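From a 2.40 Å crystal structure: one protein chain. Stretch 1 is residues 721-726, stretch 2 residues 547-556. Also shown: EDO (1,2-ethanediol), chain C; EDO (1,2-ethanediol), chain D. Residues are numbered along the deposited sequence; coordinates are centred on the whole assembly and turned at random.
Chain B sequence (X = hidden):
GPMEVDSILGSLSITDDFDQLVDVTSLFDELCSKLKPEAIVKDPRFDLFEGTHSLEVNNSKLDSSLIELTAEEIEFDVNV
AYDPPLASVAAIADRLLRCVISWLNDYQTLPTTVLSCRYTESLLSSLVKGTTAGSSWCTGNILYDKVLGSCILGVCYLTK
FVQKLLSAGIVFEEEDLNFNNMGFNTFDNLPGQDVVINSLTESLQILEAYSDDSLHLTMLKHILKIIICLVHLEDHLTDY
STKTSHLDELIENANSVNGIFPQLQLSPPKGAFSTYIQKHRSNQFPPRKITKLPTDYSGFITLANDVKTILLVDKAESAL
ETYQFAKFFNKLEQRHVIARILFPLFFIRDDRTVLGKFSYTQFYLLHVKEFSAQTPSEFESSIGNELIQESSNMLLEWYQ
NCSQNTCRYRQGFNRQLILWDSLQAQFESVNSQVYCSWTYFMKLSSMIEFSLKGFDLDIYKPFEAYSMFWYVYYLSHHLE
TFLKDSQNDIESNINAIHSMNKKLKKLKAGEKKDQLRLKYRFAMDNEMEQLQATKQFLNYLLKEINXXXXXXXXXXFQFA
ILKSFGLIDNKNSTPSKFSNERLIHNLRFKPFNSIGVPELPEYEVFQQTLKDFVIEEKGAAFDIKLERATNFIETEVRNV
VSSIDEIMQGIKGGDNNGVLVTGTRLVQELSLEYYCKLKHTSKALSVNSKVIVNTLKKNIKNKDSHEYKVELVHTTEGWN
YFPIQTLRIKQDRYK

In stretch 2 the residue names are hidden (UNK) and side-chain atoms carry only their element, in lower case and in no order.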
# COMPACT_ATOMS: atom_id res chain seq x y z
N TYR B 721 -6.36 17.44 -0.40
CA TYR B 721 -7.63 17.04 -1.00
C TYR B 721 -8.12 18.06 -2.01
O TYR B 721 -8.97 17.74 -2.85
CB TYR B 721 -8.70 16.83 0.08
CG TYR B 721 -8.62 15.53 0.84
CD1 TYR B 721 -7.48 14.74 0.81
CD2 TYR B 721 -9.71 15.08 1.58
CE1 TYR B 721 -7.42 13.55 1.51
CE2 TYR B 721 -9.65 13.89 2.28
CZ TYR B 721 -8.51 13.12 2.24
OH TYR B 721 -8.46 11.94 2.94
N PHE B 722 -7.59 19.29 -1.95
CA PHE B 722 -7.97 20.37 -2.85
C PHE B 722 -6.69 20.95 -3.45
O PHE B 722 -6.19 21.98 -2.99
CB PHE B 722 -8.77 21.45 -2.12
CG PHE B 722 -9.94 20.91 -1.34
CD1 PHE B 722 -9.80 20.56 -0.01
CD2 PHE B 722 -11.19 20.77 -1.94
CE1 PHE B 722 -10.87 20.07 0.72
CE2 PHE B 722 -12.27 20.28 -1.21
CZ PHE B 722 -12.11 19.93 0.11
N PRO B 723 -6.14 20.31 -4.48
CA PRO B 723 -4.91 20.83 -5.09
C PRO B 723 -5.17 22.14 -5.81
O PRO B 723 -6.30 22.51 -6.12
CB PRO B 723 -4.50 19.73 -6.07
CG PRO B 723 -5.78 19.03 -6.39
CD PRO B 723 -6.60 19.07 -5.13
N ILE B 724 -4.08 22.85 -6.08
CA ILE B 724 -4.14 24.14 -6.76
C ILE B 724 -3.99 23.92 -8.25
O ILE B 724 -2.99 23.36 -8.72
CB ILE B 724 -3.04 25.09 -6.24
CG1 ILE B 724 -3.05 25.14 -4.71
CG2 ILE B 724 -3.21 26.48 -6.82
CD1 ILE B 724 -4.30 25.72 -4.11
N GLN B 725 -4.99 24.35 -9.02
CA GLN B 725 -4.96 24.23 -10.48
C GLN B 725 -4.05 25.32 -11.03
O GLN B 725 -4.44 26.48 -11.13
CB GLN B 725 -6.37 24.33 -11.05
CG GLN B 725 -7.32 23.26 -10.52
CD GLN B 725 -8.74 23.39 -11.06
OE1 GLN B 725 -8.96 23.32 -12.27
NE2 GLN B 725 -9.70 23.58 -10.16
N THR B 726 -2.83 24.94 -11.39
CA THR B 726 -1.75 25.87 -11.68
C THR B 726 -1.41 25.89 -13.16
O THR B 726 -1.31 24.84 -13.80
CB THR B 726 -0.50 25.49 -10.87
OG1 THR B 726 -0.86 25.30 -9.50
CG2 THR B 726 0.57 26.58 -10.97
N UNK B 547 -17.74 24.05 4.57
CA UNK B 547 -16.38 24.34 4.13
C UNK B 547 -16.02 23.46 2.94
O UNK B 547 -15.48 23.94 1.94
c UNK B 547 -15.59 25.24 6.34
c UNK B 547 -13.96 24.15 4.80
c UNK B 547 -15.39 24.15 5.30
c UNK B 547 -14.79 25.02 7.60
N UNK B 548 -16.33 22.17 3.03
CA UNK B 548 -16.10 21.26 1.90
C UNK B 548 -16.87 21.72 0.67
O UNK B 548 -16.33 21.76 -0.44
o UNK B 548 -15.63 19.34 3.29
c UNK B 548 -16.50 19.84 2.28
c UNK B 548 -16.43 18.92 1.06
N UNK B 549 -18.14 22.08 0.86
CA UNK B 549 -18.97 22.51 -0.26
C UNK B 549 -18.40 23.76 -0.92
O UNK B 549 -18.32 23.84 -2.15
c UNK B 549 -22.86 22.85 -0.24
c UNK B 549 -22.99 24.34 -0.01
c UNK B 549 -21.48 22.51 -0.80
c UNK B 549 -20.40 22.76 0.23
n UNK B 549 -24.34 24.73 0.51
N UNK B 550 -17.98 24.73 -0.11
CA UNK B 550 -17.43 25.96 -0.67
C UNK B 550 -16.13 25.70 -1.43
O UNK B 550 -15.92 26.27 -2.50
o UNK B 550 -18.42 27.41 1.02
c UNK B 550 -17.20 26.98 0.45
N UNK B 551 -15.25 24.86 -0.88
CA UNK B 551 -13.96 24.62 -1.52
C UNK B 551 -14.13 23.94 -2.87
O UNK B 551 -13.47 24.31 -3.85
c UNK B 551 -11.70 23.60 1.48
c UNK B 551 -11.69 25.74 0.19
c UNK B 551 -12.52 24.54 0.62
c UNK B 551 -13.06 23.79 -0.61
N UNK B 552 -15.02 22.94 -2.95
CA UNK B 552 -15.31 22.30 -4.23
C UNK B 552 -15.83 23.31 -5.25
O UNK B 552 -15.41 23.30 -6.41
c UNK B 552 -16.32 21.17 -4.04
s UNK B 552 -15.77 19.85 -2.97
N UNK B 553 -16.75 24.17 -4.83
CA UNK B 553 -17.28 25.19 -5.73
C UNK B 553 -16.17 26.12 -6.20
O UNK B 553 -16.09 26.46 -7.38
c UNK B 553 -18.39 25.98 -5.04
c UNK B 553 -19.27 26.87 -5.92
c UNK B 553 -19.75 26.10 -7.13
c UNK B 553 -20.45 27.41 -5.12
N UNK B 554 -15.30 26.53 -5.28
CA UNK B 554 -14.16 27.37 -5.65
C UNK B 554 -13.32 26.69 -6.72
O UNK B 554 -12.88 27.32 -7.69
c UNK B 554 -13.52 28.94 -2.18
c UNK B 554 -11.95 28.22 -4.79
c UNK B 554 -14.09 28.74 -3.55
c UNK B 554 -13.34 27.72 -4.40
N UNK B 555 -13.11 25.38 -6.58
CA UNK B 555 -12.36 24.64 -7.59
C UNK B 555 -13.12 24.59 -8.92
O UNK B 555 -12.52 24.74 -9.99
c UNK B 555 -9.70 23.18 -6.20
o UNK B 555 -9.32 23.73 -7.26
o UNK B 555 -8.90 22.63 -5.41
c UNK B 555 -11.18 23.17 -5.85
c UNK B 555 -12.08 23.22 -7.08
N UNK B 556 -14.44 24.40 -8.86
CA UNK B 556 -15.25 24.35 -10.08
C UNK B 556 -15.19 25.69 -10.82
O UNK B 556 -15.00 25.73 -12.04
c UNK B 556 -17.61 24.15 -10.96
c UNK B 556 -16.69 23.94 -9.76
c UNK B 556 -16.75 22.49 -9.30
C1 EDO C . -21.39 27.46 -1.05
O1 EDO C . -20.84 26.72 0.05
C2 EDO C . -21.62 28.91 -0.61
O2 EDO C . -22.14 29.67 -1.70
C1 EDO D . -13.58 20.53 5.25
O1 EDO D . -13.25 19.66 4.16
C2 EDO D . -12.96 20.02 6.54
O2 EDO D . -13.15 18.61 6.66
O HOH W 1 -7.41 25.70 -8.17

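Position 547 carries four side-chain carbons, forked at the first, with one arm two carbons long. They make no contact with stretch 1, and the branching at CB identifies Ile547. At position 548 a single carbon bears one oxygen and one carbon, and the backbone O lies 4.4 Å from Phe722 CE2; the side chain makes it Thr548. Its OG1 is hydrogen-bonded to O1 of the chain D ethanediol (2.6 Å), which itself sits at the edge of the Phe722 ring.

Position 549 has four carbons in a row ending in nitrogen, and its CA-to-CB bond points away from stretch 1: Lys549. Position 550, one carbon followed by one oxygen, is Ser550. It is out of reach of stretch 1, and its OG accepts a hydrogen bond from O1 of the chain C ethanediol at 2.7 Å.

Position 551 points toward stretch 1 with four carbons forked at the second. Its CB approaches Phe722 CE2 to 3.6 Å, and a carbon beyond the fork lies over the face of the Phe722 ring. The branching is the pattern of leucine, Leu551, whose CD1 lies 3.9 Å from the centroid of the Phe722 ring, only 17° off the ring normal, a CH-pi contact. Position 552 has one carbon and then a sulfur, which is 3.9 Å from Phe722 CE2 and meets the ring at its edge, so it is Cys552.

At position 553 four carbons, again forked at the second, give Leu553, out of reach of stretch 1. Position 554 has four carbons forked at the first, with one arm two carbons long; this is Ile554, its CA-to-CB bond directed sideways and its side chain without contact.

Position 555 points toward stretch 1 with three carbons, the third carrying two oxygens. One oxygen lies 2.9 Å from Gln725 NE2, the other 2.7 Å from Pro723 O. The carboxyl group and chain length specify Glu555. Gln725 NE2 donates to Glu555 OE1 in a nearly straight hydrogen bond and also to Glu555 O at 3.1 Å. Position 556 has one carbon bearing two more, and its CA-to-CB bond points away from stretch 1: Val556.

The contact combines an apolar patch with a polar anchor. Successive helical turns place Leu551 and Glu555 on the side facing stretch 1, where Leu551 covers one face of the Phe722 ring and Cys552 lines its edge. One turn on, Glu555 engages Gln725 through both side chain and backbone, and a water extends this link by donating to Glu555 OE1 and accepting from Gln725 N, each at 2.9 Å.

Stretch 2, residues 547-556: ITKSLCLIEV
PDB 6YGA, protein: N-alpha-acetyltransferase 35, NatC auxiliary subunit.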